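Metallo-beta-lactamase FIM-1 (Pseudomonas aeruginosa, PDB 6V3Q) probably hydrolyses beta-lactam antibiotics to substituted beta-amino acids as a zinc-dependent class B metallo-beta-lactamase of the periplasm. Local coordinates at residues H81-K86 with P111-T116; A104-M109 with T146-V151. All blocks are in the same frame, centred on the assembly; numbering follows the deposited sequence. Where two conformers were deposited one is given.

Contact 1: residues H81-K86 with P111-T116; sequences HAHDDK and PQNGLT. With ZN (zinc ion), chain C.
The carbonyl oxygen of A82 receives the amide of N113, with ND2 lying 3.0 Å from A82 O in a weak, bent bond whose N-H...O angle is 129°. CG of N113 is anti to its own carbonyl carbon (chi1 -65°), on a side chain whose CB already points toward the 81-86 loop; ND2 lies at the CD2 edge of the H83 ring, near its plane. An asparagine suits the place because its short, neutral amide can donate to a backbone oxygen. Beside this bond L115 supplies the apolar half of the contact. The two methyls of its tip spread along one side of the loop: CD1 packs 3.5 Å from the carbonyl carbon of A82, whereas CD2 rests 3.7 Å from CA of D84. The small methyl of A82 lets CD1 settle close to the peptide. The segment 111-116 reaches this position through a type I beta turn from P111 to G114, closed by G114 N to P111 O; positive phi at G114 favours glycine.

The loop so covered carries the metal. Zinc is bound by NE2 of H81 at 2.2 Å and by ND1 of H83 at 2.1 Å, with H145 completing the histidine trio; NE2 of H83, the nitrogen not bound to zinc, is hydrogen-bonded to OD2 of D179. The sequence HAHDD is the HxHxD signature of the metallo-beta-lactamase superfamily; in class B1 relatives its last aspartate serves the second zinc site, and here D85 OD1 stays 4.1 Å from the single zinc. Because the hydrogen bond from N113 is weak, the contact probably owes more to L115 packing on the loop backbone, beside the two zinc-bound histidines.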
# COMPACT_ATOMS: atom_id res chain seq x y z
N HIS A 81 -6.93 -20.30 1.66
CA HIS A 81 -8.20 -19.94 2.30
C HIS A 81 -9.01 -19.10 1.32
O HIS A 81 -8.52 -18.73 0.24
CB HIS A 81 -8.00 -19.21 3.63
CG HIS A 81 -7.41 -17.84 3.50
ND1 HIS A 81 -6.08 -17.63 3.21
CD2 HIS A 81 -7.96 -16.62 3.66
CE1 HIS A 81 -5.84 -16.33 3.18
NE2 HIS A 81 -6.96 -15.69 3.45
N ALA A 82 -10.25 -18.82 1.70
CA ALA A 82 -11.22 -18.21 0.80
C ALA A 82 -11.30 -16.70 1.03
O ALA A 82 -12.30 -16.15 1.48
CB ALA A 82 -12.58 -18.87 0.98
N HIS A 83 -10.20 -16.03 0.69
CA HIS A 83 -10.14 -14.59 0.53
C HIS A 83 -9.64 -14.28 -0.87
O HIS A 83 -9.11 -15.15 -1.57
CB HIS A 83 -9.25 -13.94 1.59
CG HIS A 83 -9.94 -13.72 2.90
ND1 HIS A 83 -9.28 -13.31 4.04
CD2 HIS A 83 -11.25 -13.84 3.25
CE1 HIS A 83 -10.14 -13.19 5.03
NE2 HIS A 83 -11.34 -13.51 4.58
N ASP A 84 -9.82 -13.03 -1.31
CA ASP A 84 -9.56 -12.70 -2.70
C ASP A 84 -8.08 -12.62 -3.06
O ASP A 84 -7.75 -12.60 -4.25
CB ASP A 84 -10.25 -11.38 -3.09
CG ASP A 84 -10.09 -10.30 -2.05
OD1 ASP A 84 -8.94 -9.96 -1.70
OD2 ASP A 84 -11.13 -9.79 -1.58
N ASP A 85 -7.18 -12.57 -2.08
CA ASP A 85 -5.76 -12.65 -2.43
C ASP A 85 -5.30 -14.08 -2.64
O ASP A 85 -4.20 -14.30 -3.15
CB ASP A 85 -4.90 -11.98 -1.36
CG ASP A 85 -5.18 -12.49 0.03
OD1 ASP A 85 -6.34 -12.88 0.31
OD2 ASP A 85 -4.25 -12.49 0.86
N LYS A 86 -6.13 -15.07 -2.28
CA LYS A 86 -5.81 -16.47 -2.48
C LYS A 86 -6.69 -17.14 -3.53
O LYS A 86 -6.20 -18.01 -4.26
CB LYS A 86 -5.94 -17.25 -1.17
CG LYS A 86 -5.09 -16.69 -0.05
CD LYS A 86 -3.72 -16.33 -0.57
CE LYS A 86 -2.86 -15.78 0.54
NZ LYS A 86 -1.50 -15.38 0.07
N PRO A 111 -18.57 -18.65 -2.23
CA PRO A 111 -19.68 -17.87 -2.81
C PRO A 111 -20.08 -16.64 -2.02
O PRO A 111 -20.37 -15.59 -2.61
CB PRO A 111 -20.82 -18.90 -2.86
CG PRO A 111 -20.14 -20.19 -3.03
CD PRO A 111 -18.88 -20.09 -2.21
N GLN A 112 -20.11 -16.73 -0.68
CA GLN A 112 -20.48 -15.59 0.14
C GLN A 112 -19.46 -14.46 0.02
O GLN A 112 -19.82 -13.28 0.03
CB GLN A 112 -20.63 -16.02 1.60
CG GLN A 112 -21.95 -16.71 1.92
CD GLN A 112 -22.87 -15.84 2.74
OE1 GLN A 112 -22.44 -15.13 3.65
NE2 GLN A 112 -24.16 -15.88 2.43
N ASN A 113 -18.18 -14.81 -0.10
CA ASN A 113 -17.11 -13.83 -0.21
C ASN A 113 -16.90 -13.35 -1.64
O ASN A 113 -15.87 -12.73 -1.93
CB ASN A 113 -15.80 -14.40 0.34
CG ASN A 113 -15.87 -14.67 1.83
OD1 ASN A 113 -16.60 -14.01 2.56
ND2 ASN A 113 -15.10 -15.65 2.29
N GLY A 114 -17.85 -13.61 -2.54
CA GLY A 114 -17.73 -13.16 -3.91
C GLY A 114 -16.60 -13.83 -4.67
O GLY A 114 -15.95 -13.19 -5.51
N LEU A 115 -16.35 -15.10 -4.40
CA LEU A 115 -15.24 -15.84 -4.99
C LEU A 115 -15.76 -17.09 -5.69
O LEU A 115 -16.79 -17.65 -5.31
CB LEU A 115 -14.20 -16.21 -3.93
CG LEU A 115 -13.55 -15.06 -3.17
CD1 LEU A 115 -12.77 -15.57 -1.97
CD2 LEU A 115 -12.65 -14.25 -4.09
N THR A 116 -15.03 -17.51 -6.71
CA THR A 116 -15.34 -18.77 -7.38
C THR A 116 -14.76 -19.92 -6.57
O THR A 116 -13.58 -19.89 -6.22
CB THR A 116 -14.76 -18.79 -8.79
OG1 THR A 116 -15.34 -17.72 -9.56
CG2 THR A 116 -15.07 -20.12 -9.47
ZN ZN C . -7.18 -13.65 4.27

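Contact 2: residues A104-M109 with T146-V151; sequences ADSNRM and TRDNIV
Two arginines share the carboxylate of D105, R147 from across the contact and R108 from the next turn of the same helix, although NH2 of R108 and NH1 of R147 are then only 4.2 Å apart. NH1 of R147 makes a salt bridge to OD2 of D105 at 2.7 Å, weak as a hydrogen bond because the N-H...O angle is 123°, and OD1 lies at the edge of the R147 guanidinium, in its plane. The carboxylate and that guanidinium are turned by 30° against each other. NH2 of R108 meets OD1 of D105 at 2.9 Å from above the carboxylate plane. The acid's negative charge probably offsets the repulsion between the two arginines, both of which also touch a crystal neighbour.

M109 lies against R147 and D148. Its chain bends at chi3 (64°), bringing CE to 3.3 Å from NH1 of R147, while SD lies 3.5 Å from OD1 of D148; a long, unbranched thioether can follow both neighbours. D148 is buried and needs donors. OD1 takes the hydroxyl of T146 at 2.8 Å, from above the carboxylate plane, and OD2 receives the hydroxyl of S106 at 2.4 Å, a separation so short that its exact value is doubtful. OD2 is also hydrogen-bonded to the backbone N of A82, in the loop of H81 and H83. Serine fits here, carrying a donor on a very short arm from a helix. H145 and the TRDN that follows make up the HTxDN motif of class B1 metallo-beta-lactamases.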
# COMPACT_ATOMS: atom_id res chain seq x y z
N ALA A 104 -12.66 -28.06 2.23
CA ALA A 104 -14.11 -28.10 2.08
C ALA A 104 -14.75 -26.83 2.62
O ALA A 104 -15.68 -26.29 2.02
CB ALA A 104 -14.68 -29.34 2.79
N ASP A 105 -14.23 -26.33 3.75
CA ASP A 105 -14.75 -25.10 4.32
C ASP A 105 -14.46 -23.90 3.41
O ASP A 105 -15.28 -22.98 3.32
CB ASP A 105 -14.14 -24.87 5.70
CG ASP A 105 -14.95 -23.91 6.53
OD1 ASP A 105 -16.13 -23.66 6.17
OD2 ASP A 105 -14.43 -23.40 7.54
N SER A 106 -13.32 -23.90 2.72
CA SER A 106 -13.00 -22.80 1.82
C SER A 106 -13.94 -22.78 0.63
O SER A 106 -14.31 -21.70 0.14
CB SER A 106 -11.55 -22.90 1.36
OG SER A 106 -10.65 -22.71 2.44
N ASN A 107 -14.34 -23.95 0.14
CA ASN A 107 -15.25 -24.02 -0.99
C ASN A 107 -16.67 -23.64 -0.61
O ASN A 107 -17.43 -23.14 -1.45
CB ASN A 107 -15.22 -25.42 -1.61
CG ASN A 107 -13.99 -25.65 -2.45
OD1 ASN A 107 -13.38 -24.70 -2.95
ND2 ASN A 107 -13.61 -26.91 -2.62
N ARG A 108 -17.05 -23.86 0.65
CA ARG A 108 -18.41 -23.54 1.08
C ARG A 108 -18.61 -22.04 1.26
O ARG A 108 -19.69 -21.52 0.95
CB ARG A 108 -18.73 -24.28 2.38
CG ARG A 108 -18.86 -25.79 2.23
CD ARG A 108 -19.38 -26.40 3.52
NE ARG A 108 -18.54 -26.02 4.65
CZ ARG A 108 -18.94 -26.04 5.92
NH1 ARG A 108 -20.18 -26.41 6.22
NH2 ARG A 108 -18.11 -25.68 6.88
N MET A 109 -17.60 -21.34 1.75
CA MET A 109 -17.72 -19.91 2.05
C MET A 109 -17.16 -19.02 0.95
O MET A 109 -17.12 -17.80 1.13
CB MET A 109 -17.02 -19.59 3.38
CG MET A 109 -15.51 -19.69 3.33
SD MET A 109 -14.73 -19.19 4.88
CE MET A 109 -15.36 -20.43 6.00
N THR A 146 -8.24 -17.38 9.38
CA THR A 146 -9.64 -17.67 9.11
C THR A 146 -9.94 -19.07 9.65
O THR A 146 -9.04 -19.80 10.08
CB THR A 146 -9.97 -17.60 7.61
OG1 THR A 146 -9.17 -18.54 6.90
CG2 THR A 146 -9.72 -16.20 7.07
N ARG A 147 -11.22 -19.43 9.63
CA ARG A 147 -11.62 -20.76 10.10
C ARG A 147 -11.09 -21.85 9.17
O ARG A 147 -10.89 -22.99 9.61
CB ARG A 147 -13.14 -20.85 10.20
CG ARG A 147 -13.64 -21.88 11.19
CD ARG A 147 -15.07 -22.34 10.91
NE ARG A 147 -15.97 -21.24 10.57
CZ ARG A 147 -16.66 -21.16 9.43
NH1 ARG A 147 -16.57 -22.13 8.53
NH2 ARG A 147 -17.46 -20.13 9.21
N ASP A 148 -10.85 -21.52 7.91
CA ASP A 148 -10.59 -22.52 6.88
C ASP A 148 -9.14 -22.55 6.40
O ASP A 148 -8.84 -23.32 5.48
CB ASP A 148 -11.50 -22.27 5.68
CG ASP A 148 -11.32 -20.89 5.08
OD1 ASP A 148 -11.39 -19.91 5.84
OD2 ASP A 148 -11.08 -20.79 3.86
N ASN A 149 -8.25 -21.74 6.97
CA ASN A 149 -6.91 -21.62 6.42
C ASN A 149 -6.15 -22.94 6.53
O ASN A 149 -6.24 -23.65 7.53
CB ASN A 149 -6.12 -20.50 7.10
CG ASN A 149 -6.10 -20.61 8.63
OD1 ASN A 149 -5.84 -19.62 9.31
ND2 ASN A 149 -6.37 -21.80 9.16
N ILE A 150 -5.40 -23.27 5.48
CA ILE A 150 -4.52 -24.42 5.44
C ILE A 150 -3.14 -23.93 4.99
O ILE A 150 -2.99 -22.82 4.49
CB ILE A 150 -5.03 -25.53 4.51
CG1 ILE A 150 -5.14 -25.01 3.07
CG2 ILE A 150 -6.38 -26.06 4.98
CD1 ILE A 150 -5.55 -26.06 2.07
N VAL A 151 -2.13 -24.79 5.18
CA VAL A 151 -0.77 -24.47 4.79
C VAL A 151 -0.25 -25.54 3.84
O VAL A 151 -0.80 -26.64 3.74
CB VAL A 151 0.17 -24.32 6.00
CG1 VAL A 151 -0.40 -23.31 6.99
CG2 VAL A 151 0.40 -25.67 6.66

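The two contacts lie about 10 Å apart, centre to centre, on the same side of the chain's centre, and their segments alternate in sequence: 81-86, 104-109, 111-116, 146-151. Strands 74-78 and 99-102, parallel neighbours in the seven-stranded sheet, lead into the first two segments, whereas 146-151 runs into strand 151-154 of the five-stranded sheet. Contact 2 thus joins the halves of the metallo-beta-lactamase fold, and contact 1 packs loops of one half together. They meet where A82 N probably donates to D148 OD2 at 3.0 Å, and the methyl of A82 packs on S106 O. Zinc-binding loops from both sheets are consequently tied together next to the metal.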